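Local coordinates for protein 2-polyprenyl-6-methoxyphenol hydroxylase-like FAD-dependent oxidoreductase (Streptomyces sp. NRRL 11266, PDB 6UI5) that binds flavin-adenine dinucleotide and is probably an FAD-dependent oxidoreductase of the aromatic-ring hydroxylase family, with a thioredoxin-like C-terminal domain, at residues L54-L59 with V103-R107; Q86-E90 with R406-V410; V410-T414 with V454-V459; A441-S445 with Q484-R488. One frame throughout, in Å; residues are numbered along the deposited sequence.

Going from the N terminus, contact 1 joins the turn after helix 48-55 to helix 97-110, closing a loop of 43 residues within the FAD-binding domain. Contact 2 opens inside that loop, at 86-90, and closes only at 406-410, so contacts 1 and 2 cross; contact 2 joins the C-terminal domain to the FAD-binding domain, and Asp55 and Lys409 make a long, weak ion pair between the two contacts. Contact 3 starts on Val410, where contact 2 ends, and ties the small hairpin of strands 411-414 and 417-420 to the edge of the C-terminal sheet. Contact 4 crosses it, linking the loop before strand 451-455 to the last helix, and Arg455 NH1 of contact 3 hydrogen-bonds to its Ala441 O.

Contact 1 (L54-L59 with V103-R107); sequences LDQRGL and VLIDR
A helix-end turn packs here on the side of a second helix, within the FAD-binding domain. Helix 48-55 finishes in a Schellman motif: Leu59 N bonds to Leu54 O (3.0 Å) and Gly58 N to Asp55 O (3.0 Å), with Gly58 as C-prime residue at phi/psi 68/13, and Asp55-Gly58 also form a type I turn. The motif turns the chain so that Leu59 faces residues 103-107, which are helical; Leu59 and Val103 have the nearest CA atoms, 7.2 Å apart. The turn also presents the carbonyl of Arg57 to Arg107, whose chi1 t, chi2 p, chi3 p side chain gives Arg57 O two hydrogen bonds, from NH1 (2.8 Å) and NH2 (3.0 Å). Leu59 CD2 lies over one face of that guanidinium, 3.1 Å from Arg107 NH2. Leu59 (m,t) also packs its CD1 on CD2 of Leu104 (m,t) at 3.5 Å, while Leu54 CD2 reaches Leu104 CD2 at 4.3 Å. The Arg57 side chain itself leads away to a salt bridge with Glu20. Helix 12-22, which begins within the probable GxGxxG motif, touches both segments: Met16 meets Leu54 and Leu104, and Cys19 meets Arg107.

Contact 2 (Q86-E90 with R406-V410); sequences QGPRE and RLPKV
Two irregular loops meet where the FAD-binding domain abuts the thioredoxin-like C-terminal domain, their end-to-end directions 76° apart. Gln86 starts the first, its CG 4.4 Å from Pro408 CG. Gly87, at phi/psi 74/176, comes within 5.2 Å of Pro408 (CA to CA); a CB here would strike the Pro408 ring. Pro88 CD packs on Pro408 CB (3.9 Å) and Val410 CG1 (4.0 Å), and Pro88 O accepts from Lys409 N at 2.8 Å, Lys409 being the centre of an inverse gamma turn. The Arg89 CB points away, yet the side chain folds back, NE bonding to Gln86 O (3.0 Å), and lays one guanidinium face over Pro408, NH1 to CA 3.3 Å. Arg89 reaches Arg406 O twice: weakly from NH1 (3.4 Å), and through a water 2.7 Å from Arg89 NH2 and 2.8 Å from Arg406 O. Arg89 NH1 also has a salt bridge to Glu52. Glu90 (m,t), salt-bridged to Arg64, makes a second bridge from OE2 to Lys409 NZ at 3.3 Å.

Contact 3 (V410-T414 with V454-V459); sequences VQIKT and VRAQPV
Apolar side chains make up much of this contact between 410-414, extended and a strand from Gln411, and 454-459, which leaves strand 451-455 after Arg455 and runs on as extended loop. The end-to-end directions are 131° apart, and the closest CA pair is Thr414 with Ala456, at 4.8 Å. Ile412, with chi1 p, sends CD1 to Val454 CG1 (3.9 Å) and Ala456 CB (4.0 Å), while its CG2 meets Val459 CG2 at 3.9 Å. Val410 (m) adds CG2 against Val459 CG1 at 4.0 Å, with Val459 in the t rotamer. Beyond the pair, Leu435 touches Ala456 and Val459.

In fold terms, strand 411-414 forms a two-stranded antiparallel hairpin with 417-420, and it packs beside 451-455, an outermost strand of the four-stranded mixed sheet in the C-terminal domain, whose family belongs to the thioredoxin clan. On its other side, strand 451-455 pairs in parallel with 430-434, and the end of the Arg455 side chain leads off to a salt bridge with Asp434.

Backbone polar contacts join the segments at Lys413. Gln457 N donates to Lys413 O at 3.3 Å, and Ala456 CA makes a CH...O contact to that same oxygen at 3.4 Å. Between the same two residues, Lys413 and Gln457, a water accepts from Lys413 N (2.6 Å) and donates to Gln457 O (2.8 Å).

Contact 4 (A441-S445 with Q484-R488); sequences AQEES and QDELR
Glu444 and Gln484 carry most of this surface contact, in which an extended loop, 441-445, passes beside the first turn of helix 484-495. The nearest CA pairs are Gln442 with Gln484 (7.9 Å) and Glu444 with Arg488 (7.5 Å), so two loop residues correspond to one helical turn. Both Glu444 (phi/psi -78/98, chi1 m, chi2 m) and Gln484 (chi1 t, chi2 p) direct CB toward the opposing segment.

The amide of Gln484 serves two acceptors from its NE2: the backbone carbonyl Gln442 O at 2.9 Å, and the carboxylate Glu444 OE2 at 2.3 Å. The latter is nearly straight, at 171°, but very short, so its exact length deserves caution. Glu444 OE2 takes a second donor, Arg488 NH1, at 3.0 Å; this hydrogen bond is weak in its angle but belongs to a salt bridge, with the oxygen near the plane of the guanidinium. Within the helix, Arg488 N donates to Gln484 O at 3.3 Å. The aliphatic part of Glu444 has its own support, CG lying 3.4 Å from Leu487 CD2, and Leu487 in turn touches Trp476 of strand 474-477.

At the start of the segment, Ala441 N bonds to Asp434 and Ala441 O to Arg455. The whole is an outer polar contact of the thioredoxin-like C-terminal domain, joining its C-terminal helix 484-495 to the connection between the parallel strands 430-434 and 451-455.

Contact 1 (L54-L59 with V103-R107)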
loop_
_atom_site.group_PDB
_atom_site.type_symbol
_atom_site.label_atom_id
_atom_site.label_comp_id
_atom_site.label_asym_id
_atom_site.label_seq_id
_atom_site.Cartn_x
_atom_site.Cartn_y
_atom_site.Cartn_z
ATOM N N LEU A 54 28.586 8.529 5.644
ATOM C CA LEU A 54 29.614 9.017 6.558
ATOM C C LEU A 54 30.886 8.190 6.440
ATOM O O LEU A 54 31.984 8.718 6.655
ATOM C CB LEU A 54 29.118 9.007 8.009
ATOM C CG LEU A 54 27.941 9.869 8.469
ATOM C CD1 LEU A 54 27.475 9.467 9.880
ATOM C CD2 LEU A 54 28.346 11.305 8.509
ATOM N N ASP A 55 30.755 6.904 6.089
ATOM C CA ASP A 55 31.932 6.063 5.877
ATOM C C ASP A 55 32.781 6.589 4.728
ATOM O O ASP A 55 34.012 6.559 4.787
ATOM C CB ASP A 55 31.509 4.627 5.604
ATOM C CG ASP A 55 31.824 3.706 6.742
ATOM O OD1 ASP A 55 32.685 4.068 7.580
ATOM O OD2 ASP A 55 31.226 2.611 6.788
ATOM N N GLN A 56 32.133 7.098 3.684
ATOM C CA GLN A 56 32.827 7.695 2.552
ATOM C C GLN A 56 33.756 8.832 2.948
ATOM O O GLN A 56 34.558 9.271 2.110
ATOM C CB GLN A 56 31.774 8.175 1.538
ATOM C CG GLN A 56 31.183 7.004 0.732
ATOM C CD GLN A 56 30.045 7.413 -0.151
ATOM O OE1 GLN A 56 29.295 6.545 -0.605
ATOM N NE2 GLN A 56 29.881 8.747 -0.396
ATOM N N ARG A 57 33.685 9.325 4.195
ATOM C CA ARG A 57 34.549 10.426 4.597
ATOM C C ARG A 57 35.259 10.119 5.913
ATOM O O ARG A 57 35.749 11.045 6.598
ATOM C CB ARG A 57 33.730 11.721 4.665
ATOM C CG ARG A 57 32.866 11.890 3.403
ATOM C CD ARG A 57 33.546 12.729 2.343
ATOM N NE ARG A 57 32.700 12.974 1.166
ATOM C CZ ARG A 57 32.783 12.268 0.047
ATOM N NH1 ARG A 57 33.695 11.291 -0.052
ATOM N NH2 ARG A 57 31.974 12.584 -0.966
ATOM N N GLY A 58 35.337 8.834 6.268
ATOM C CA GLY A 58 36.028 8.445 7.485
ATOM C C GLY A 58 35.364 8.882 8.773
ATOM O O GLY A 58 35.994 8.809 9.832
ATOM N N LEU A 59 34.114 9.328 8.721
ATOM C CA LEU A 59 33.423 9.845 9.890
ATOM C C LEU A 59 32.595 8.801 10.624
ATOM O O LEU A 59 32.049 9.113 11.681
ATOM C CB LEU A 59 32.518 11.008 9.487
ATOM C CG LEU A 59 33.236 12.119 8.727
ATOM C CD1 LEU A 59 32.247 12.955 7.940
ATOM C CD2 LEU A 59 34.007 12.993 9.702
ATOM N N VAL A 103 31.547 15.523 15.631
ATOM C CA VAL A 103 32.624 15.126 14.724
ATOM C C VAL A 103 32.565 15.939 13.434
ATOM O O VAL A 103 33.607 16.198 12.814
ATOM C CB VAL A 103 32.651 13.607 14.430
ATOM C CG1 VAL A 103 32.681 12.794 15.720
ATOM C CG2 VAL A 103 31.513 13.194 13.560
ATOM N N LEU A 104 31.377 16.398 13.021
ATOM C CA LEU A 104 31.359 17.201 11.801
ATOM C C LEU A 104 31.810 18.646 12.044
ATOM O O LEU A 104 32.444 19.247 11.160
ATOM C CB LEU A 104 29.985 17.163 11.148
ATOM C CG LEU A 104 29.409 15.769 10.907
ATOM C CD1 LEU A 104 27.873 15.819 10.865
ATOM C CD2 LEU A 104 29.972 15.092 9.599
ATOM N N ILE A 105 31.514 19.221 13.218
ATOM C CA ILE A 105 32.125 20.504 13.555
ATOM C C ILE A 105 33.639 20.365 13.586
ATOM O O ILE A 105 34.370 21.234 13.091
ATOM C CB ILE A 105 31.579 21.040 14.894
ATOM C CG1 ILE A 105 30.082 21.349 14.803
ATOM C CG2 ILE A 105 32.389 22.261 15.330
ATOM C CD1 ILE A 105 29.429 21.612 16.178
ATOM N N ASP A 106 34.138 19.269 14.160
ATOM C CA ASP A 106 35.580 19.043 14.168
ATOM C C ASP A 106 36.132 18.975 12.755
ATOM O O ASP A 106 37.076 19.698 12.411
ATOM C CB ASP A 106 35.914 17.763 14.918
ATOM C CG ASP A 106 35.916 17.950 16.410
ATOM O OD1 ASP A 106 35.814 19.107 16.889
ATOM O OD2 ASP A 106 36.021 16.923 17.110
ATOM N N ARG A 107 35.550 18.106 11.916
ATOM C CA ARG A 107 36.054 17.959 10.553
ATOM C C ARG A 107 35.961 19.271 9.792
ATOM O O ARG A 107 36.860 19.600 9.004
ATOM C CB ARG A 107 35.296 16.864 9.807
ATOM C CG ARG A 107 35.629 16.809 8.331
ATOM C CD ARG A 107 37.012 16.240 8.125
ATOM N NE ARG A 107 37.103 14.917 8.723
ATOM C CZ ARG A 107 36.882 13.776 8.070
ATOM N NH1 ARG A 107 36.565 13.767 6.749
ATOM N NH2 ARG A 107 36.977 12.639 8.759
#

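Contact 2 (Q86-E90 with R406-V410)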
loop_
_atom_site.group_PDB
_atom_site.type_symbol
_atom_site.label_atom_id
_atom_site.label_comp_id
_atom_site.label_asym_id
_atom_site.label_seq_id
_atom_site.Cartn_x
_atom_site.Cartn_y
_atom_site.Cartn_z
ATOM N N GLN A 86 19.701 -5.982 -1.258
ATOM C CA GLN A 86 20.901 -6.469 -1.927
ATOM C C GLN A 86 22.153 -6.281 -1.070
ATOM O O GLN A 86 22.298 -5.286 -0.358
ATOM C CB GLN A 86 21.055 -5.743 -3.271
ATOM C CG GLN A 86 22.440 -5.773 -3.885
ATOM C CD GLN A 86 22.599 -6.876 -4.918
ATOM O OE1 GLN A 86 21.802 -7.821 -4.981
ATOM N NE2 GLN A 86 23.633 -6.755 -5.741
ATOM N N GLY A 87 23.057 -7.259 -1.144
ATOM C CA GLY A 87 24.417 -7.126 -0.662
ATOM C C GLY A 87 24.493 -7.149 0.842
ATOM O O GLY A 87 23.471 -7.235 1.519
ATOM N N PRO A 88 25.703 -7.106 1.399
ATOM C CA PRO A 88 25.840 -6.844 2.842
ATOM C C PRO A 88 25.639 -5.368 3.176
ATOM O O PRO A 88 26.120 -4.479 2.467
ATOM C CB PRO A 88 27.279 -7.281 3.156
ATOM C CG PRO A 88 27.714 -8.109 1.984
ATOM C CD PRO A 88 26.956 -7.578 0.797
ATOM N N ARG A 89 24.901 -5.115 4.265
ATOM C CA ARG A 89 24.796 -3.779 4.847
ATOM C C ARG A 89 24.785 -3.808 6.370
ATOM O O ARG A 89 25.115 -4.820 6.986
ATOM C CB ARG A 89 23.551 -3.044 4.341
ATOM C CG ARG A 89 23.133 -3.403 2.903
ATOM C CD ARG A 89 23.130 -2.185 2.023
ATOM N NE ARG A 89 22.905 -2.529 0.620
ATOM C CZ ARG A 89 23.489 -1.932 -0.417
ATOM N NH1 ARG A 89 24.356 -0.914 -0.239
ATOM N NH2 ARG A 89 23.217 -2.359 -1.658
ATOM N N GLU A 90 24.375 -2.696 6.966
ATOM C CA GLU A 90 24.585 -2.477 8.387
ATOM C C GLU A 90 23.267 -2.420 9.142
ATOM O O GLU A 90 22.257 -1.947 8.614
ATOM C CB GLU A 90 25.327 -1.160 8.634
ATOM C CG GLU A 90 26.778 -1.172 8.325
ATOM C CD GLU A 90 27.383 0.206 8.483
ATOM O OE1 GLU A 90 27.200 1.033 7.562
ATOM O OE2 GLU A 90 28.023 0.461 9.529
ATOM N N ARG A 406 24.781 3.644 -4.010
ATOM C CA ARG A 406 26.045 3.367 -3.355
ATOM C C ARG A 406 26.170 1.862 -3.141
ATOM O O ARG A 406 25.194 1.173 -2.833
ATOM C CB ARG A 406 26.146 4.137 -2.021
ATOM C CG ARG A 406 26.321 5.692 -2.173
ATOM C CD ARG A 406 26.179 6.403 -0.825
ATOM N NE ARG A 406 25.218 5.633 -0.061
ATOM C CZ ARG A 406 23.958 5.973 0.096
ATOM N NH1 ARG A 406 23.522 7.125 -0.408
ATOM N NH2 ARG A 406 23.145 5.169 0.774
ATOM N N LEU A 407 27.385 1.359 -3.301
ATOM C CA LEU A 407 27.647 -0.065 -3.248
ATOM C C LEU A 407 27.414 -0.664 -1.850
ATOM O O LEU A 407 27.412 0.050 -0.834
ATOM C CB LEU A 407 29.085 -0.313 -3.672
ATOM C CG LEU A 407 29.299 -0.157 -5.166
ATOM C CD1 LEU A 407 30.794 -0.179 -5.411
ATOM C CD2 LEU A 407 28.601 -1.332 -5.896
ATOM N N PRO A 408 27.251 -1.991 -1.777
ATOM C CA PRO A 408 27.124 -2.665 -0.474
ATOM C C PRO A 408 28.438 -2.737 0.295
ATOM O O PRO A 408 29.537 -2.567 -0.249
ATOM C CB PRO A 408 26.641 -4.075 -0.843
ATOM C CG PRO A 408 26.148 -3.973 -2.266
ATOM C CD PRO A 408 26.968 -2.904 -2.903
ATOM N N LYS A 409 28.306 -3.012 1.595
ATOM C CA LYS A 409 29.459 -2.968 2.488
ATOM C C LYS A 409 30.330 -4.191 2.241
ATOM O O LYS A 409 30.131 -5.246 2.851
ATOM C CB LYS A 409 29.013 -2.877 3.956
ATOM C CG LYS A 409 30.141 -2.984 4.979
ATOM C CD LYS A 409 29.739 -2.503 6.367
ATOM C CE LYS A 409 29.979 -1.009 6.524
ATOM N NZ LYS A 409 30.649 -0.679 7.839
ATOM N N VAL A 410 31.275 -4.077 1.322
ATOM C CA VAL A 410 32.133 -5.206 0.992
ATOM C C VAL A 410 33.567 -4.768 1.185
ATOM O O VAL A 410 33.909 -3.594 1.018
ATOM C CB VAL A 410 31.924 -5.756 -0.452
ATOM C CG1 VAL A 410 30.584 -6.478 -0.572
ATOM C CG2 VAL A 410 32.041 -4.650 -1.506
HETATM O O HOH W 1 24.088 -1.140 -3.878
#

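Contact 3 (V410-T414 with V454-V459)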
loop_
_atom_site.group_PDB
_atom_site.type_symbol
_atom_site.label_atom_id
_atom_site.label_comp_id
_atom_site.label_asym_id
_atom_site.label_seq_id
_atom_site.Cartn_x
_atom_site.Cartn_y
_atom_site.Cartn_z
ATOM N N VAL A 410 31.275 -4.077 1.322
ATOM C CA VAL A 410 32.133 -5.206 0.992
ATOM C C VAL A 410 33.567 -4.768 1.185
ATOM O O VAL A 410 33.909 -3.594 1.018
ATOM C CB VAL A 410 31.924 -5.756 -0.452
ATOM C CG1 VAL A 410 30.584 -6.478 -0.572
ATOM C CG2 VAL A 410 32.041 -4.650 -1.506
ATOM N N GLN A 411 34.404 -5.731 1.538
ATOM C CA GLN A 411 35.844 -5.530 1.509
ATOM C C GLN A 411 36.345 -5.465 0.076
ATOM O O GLN A 411 35.931 -6.250 -0.782
ATOM C CB GLN A 411 36.546 -6.675 2.234
ATOM C CG GLN A 411 36.416 -6.608 3.719
ATOM C CD GLN A 411 37.063 -5.365 4.248
ATOM O OE1 GLN A 411 36.414 -4.326 4.375
ATOM N NE2 GLN A 411 38.359 -5.449 4.544
ATOM N N ILE A 412 37.259 -4.543 -0.192
ATOM C CA ILE A 412 38.033 -4.627 -1.416
ATOM C C ILE A 412 39.507 -4.614 -1.047
ATOM O O ILE A 412 39.961 -3.748 -0.294
ATOM C CB ILE A 412 37.672 -3.515 -2.416
ATOM C CG1 ILE A 412 38.022 -2.162 -1.879
ATOM C CG2 ILE A 412 36.184 -3.577 -2.809
ATOM C CD1 ILE A 412 39.249 -1.665 -2.465
ATOM N N LYS A 413 40.254 -5.582 -1.575
ATOM C CA LYS A 413 41.630 -5.817 -1.175
ATOM C C LYS A 413 42.585 -5.259 -2.225
ATOM O O LYS A 413 42.557 -5.678 -3.379
ATOM C CB LYS A 413 41.858 -7.310 -0.958
ATOM C CG LYS A 413 40.828 -7.958 -0.053
ATOM C CD LYS A 413 41.046 -9.460 -0.017
ATOM C CE LYS A 413 40.309 -10.134 1.125
ATOM N NZ LYS A 413 38.815 -9.991 1.015
ATOM N N THR A 414 43.431 -4.326 -1.818
ATOM C CA THR A 414 44.416 -3.688 -2.674
ATOM C C THR A 414 45.787 -4.289 -2.366
ATOM O O THR A 414 45.973 -4.952 -1.338
ATOM C CB THR A 414 44.364 -2.160 -2.462
ATOM O OG1 THR A 414 43.206 -1.626 -3.140
ATOM C CG2 THR A 414 45.596 -1.433 -2.941
ATOM N N VAL A 454 41.115 2.476 -8.664
ATOM C CA VAL A 454 41.419 1.562 -7.570
ATOM C C VAL A 454 41.415 0.140 -8.137
ATOM O O VAL A 454 40.381 -0.333 -8.637
ATOM C CB VAL A 454 40.399 1.715 -6.427
ATOM C CG1 VAL A 454 40.539 0.595 -5.394
ATOM C CG2 VAL A 454 40.478 3.154 -5.768
ATOM N N ARG A 455 42.572 -0.533 -8.069
ATOM C CA ARG A 455 42.757 -1.894 -8.570
ATOM C C ARG A 455 42.659 -2.872 -7.410
ATOM O O ARG A 455 43.494 -2.857 -6.500
ATOM C CB ARG A 455 44.116 -2.067 -9.249
ATOM C CG ARG A 455 44.544 -0.947 -10.159
ATOM C CD ARG A 455 43.914 -1.069 -11.544
ATOM N NE ARG A 455 44.536 -0.116 -12.464
ATOM C CZ ARG A 455 44.225 0.010 -13.748
ATOM N NH1 ARG A 455 43.292 -0.773 -14.287
ATOM N NH2 ARG A 455 44.862 0.909 -14.493
ATOM N N ALA A 456 41.653 -3.726 -7.450
ATOM C CA ALA A 456 41.367 -4.600 -6.327
ATOM C C ALA A 456 41.042 -6.000 -6.827
ATOM O O ALA A 456 40.968 -6.269 -8.035
ATOM C CB ALA A 456 40.202 -4.051 -5.485
ATOM N N GLN A 457 40.816 -6.878 -5.876
ATOM C CA GLN A 457 40.504 -8.259 -6.133
ATOM C C GLN A 457 39.025 -8.429 -6.447
ATOM O O GLN A 457 38.207 -7.587 -6.072
ATOM C CB GLN A 457 40.932 -9.113 -4.950
ATOM C CG GLN A 457 42.458 -9.063 -4.867
ATOM C CD GLN A 457 43.058 -9.917 -5.975
ATOM O OE1 GLN A 457 42.754 -11.107 -6.071
ATOM N NE2 GLN A 457 43.879 -9.306 -6.834
ATOM N N PRO A 458 38.671 -9.447 -7.231
ATOM C CA PRO A 458 37.261 -9.630 -7.580
ATOM C C PRO A 458 36.423 -9.806 -6.328
ATOM O O PRO A 458 36.856 -10.394 -5.339
ATOM C CB PRO A 458 37.271 -10.894 -8.452
ATOM C CG PRO A 458 38.551 -11.569 -8.148
ATOM C CD PRO A 458 39.527 -10.470 -7.866
ATOM N N VAL A 459 35.216 -9.261 -6.365
ATOM C CA VAL A 459 34.317 -9.257 -5.223
ATOM C C VAL A 459 33.086 -10.063 -5.611
ATOM O O VAL A 459 32.455 -9.757 -6.626
ATOM C CB VAL A 459 33.925 -7.829 -4.803
ATOM C CG1 VAL A 459 32.812 -7.844 -3.737
ATOM C CG2 VAL A 459 35.172 -7.069 -4.344
HETATM O O HOH W 2 38.869 -6.824 -3.434
#

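Contact 4 (A441-S445 with Q484-R488)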
loop_
_atom_site.group_PDB
_atom_site.type_symbol
_atom_site.label_atom_id
_atom_site.label_comp_id
_atom_site.label_asym_id
_atom_site.label_seq_id
_atom_site.Cartn_x
_atom_site.Cartn_y
_atom_site.Cartn_z
ATOM N N ALA A 441 41.460 -3.293 -16.586
ATOM C CA ALA A 441 40.566 -2.230 -17.027
ATOM C C ALA A 441 41.379 -1.126 -17.689
ATOM O O ALA A 441 42.488 -0.807 -17.248
ATOM C CB ALA A 441 39.749 -1.680 -15.862
ATOM N N GLN A 442 40.846 -0.564 -18.769
ATOM C CA GLN A 442 41.522 0.518 -19.479
ATOM C C GLN A 442 41.013 1.825 -18.897
ATOM O O GLN A 442 39.843 2.170 -19.078
ATOM C CB GLN A 442 41.265 0.454 -20.985
ATOM C CG GLN A 442 41.807 1.671 -21.754
ATOM C CD GLN A 442 41.022 1.945 -23.032
ATOM O OE1 GLN A 442 40.730 3.100 -23.359
ATOM N NE2 GLN A 442 40.673 0.879 -23.761
ATOM N N GLU A 443 41.872 2.544 -18.181
ATOM C CA GLU A 443 41.431 3.781 -17.560
ATOM C C GLU A 443 41.487 4.926 -18.562
ATOM O O GLU A 443 42.481 5.096 -19.275
ATOM C CB GLU A 443 42.260 4.104 -16.320
ATOM C CG GLU A 443 43.743 4.198 -16.520
ATOM C CD GLU A 443 44.400 4.947 -15.379
ATOM O OE1 GLU A 443 43.877 6.027 -15.013
ATOM O OE2 GLU A 443 45.420 4.449 -14.844
ATOM N N GLU A 444 40.407 5.701 -18.630
ATOM C CA GLU A 444 40.371 6.841 -19.536
ATOM C C GLU A 444 41.178 7.958 -18.882
ATOM O O GLU A 444 40.681 8.687 -18.016
ATOM C CB GLU A 444 38.934 7.244 -19.838
ATOM C CG GLU A 444 38.108 6.145 -20.479
ATOM C CD GLU A 444 38.571 5.779 -21.914
ATOM O OE1 GLU A 444 39.156 6.643 -22.598
ATOM O OE2 GLU A 444 38.346 4.627 -22.356
ATOM N N SER A 445 42.440 8.082 -19.300
ATOM C CA SER A 445 43.364 9.060 -18.735
ATOM C C SER A 445 42.860 10.489 -18.848
ATOM O O SER A 445 43.478 11.389 -18.282
ATOM C CB SER A 445 44.721 8.968 -19.435
ATOM O OG SER A 445 44.639 9.459 -20.768
ATOM N N GLN A 484 33.519 -0.009 -22.800
ATOM C CA GLN A 484 34.404 1.144 -22.745
ATOM C C GLN A 484 33.763 2.394 -23.343
ATOM O O GLN A 484 34.104 3.514 -22.938
ATOM C CB GLN A 484 35.733 0.810 -23.418
ATOM C CG GLN A 484 36.873 1.761 -23.063
ATOM C CD GLN A 484 37.299 1.669 -21.586
ATOM O OE1 GLN A 484 37.119 0.635 -20.946
ATOM N NE2 GLN A 484 37.849 2.741 -21.059
ATOM N N ASP A 485 32.812 2.244 -24.266
ATOM C CA ASP A 485 32.239 3.451 -24.858
ATOM C C ASP A 485 31.185 4.076 -23.942
ATOM O O ASP A 485 31.111 5.305 -23.831
ATOM C CB ASP A 485 31.651 3.155 -26.246
ATOM C CG ASP A 485 31.138 4.418 -26.948
ATOM O OD1 ASP A 485 31.612 5.532 -26.631
ATOM O OD2 ASP A 485 30.232 4.306 -27.795
ATOM N N GLU A 486 30.356 3.245 -23.302
ATOM C CA GLU A 486 29.387 3.737 -22.337
ATOM C C GLU A 486 30.078 4.434 -21.174
ATOM O O GLU A 486 29.627 5.486 -20.714
ATOM C CB GLU A 486 28.539 2.585 -21.793
ATOM C CG GLU A 486 27.515 2.028 -22.722
ATOM C CD GLU A 486 28.139 1.138 -23.801
ATOM O OE1 GLU A 486 27.434 0.861 -24.802
ATOM O OE2 GLU A 486 29.328 0.747 -23.637
ATOM N N LEU A 487 31.158 3.844 -20.666
ATOM C CA LEU A 487 31.930 4.496 -19.618
ATOM C C LEU A 487 32.389 5.885 -20.044
ATOM O O LEU A 487 32.351 6.823 -19.238
ATOM C CB LEU A 487 33.117 3.624 -19.240
ATOM C CG LEU A 487 34.211 4.167 -18.336
ATOM C CD1 LEU A 487 34.745 3.012 -17.578
ATOM C CD2 LEU A 487 35.306 4.696 -19.191
ATOM N N ARG A 488 32.844 6.040 -21.296
ATOM C CA ARG A 488 33.230 7.374 -21.775
ATOM C C ARG A 488 32.023 8.316 -21.825
ATOM O O ARG A 488 32.172 9.539 -21.698
ATOM C CB ARG A 488 33.897 7.292 -23.165
ATOM C CG ARG A 488 35.381 6.880 -23.187
ATOM C CD ARG A 488 36.044 7.016 -24.580
ATOM N NE ARG A 488 35.572 6.021 -25.564
ATOM C CZ ARG A 488 36.146 4.832 -25.806
ATOM N NH1 ARG A 488 37.232 4.448 -25.140
ATOM N NH2 ARG A 488 35.634 4.015 -26.724
#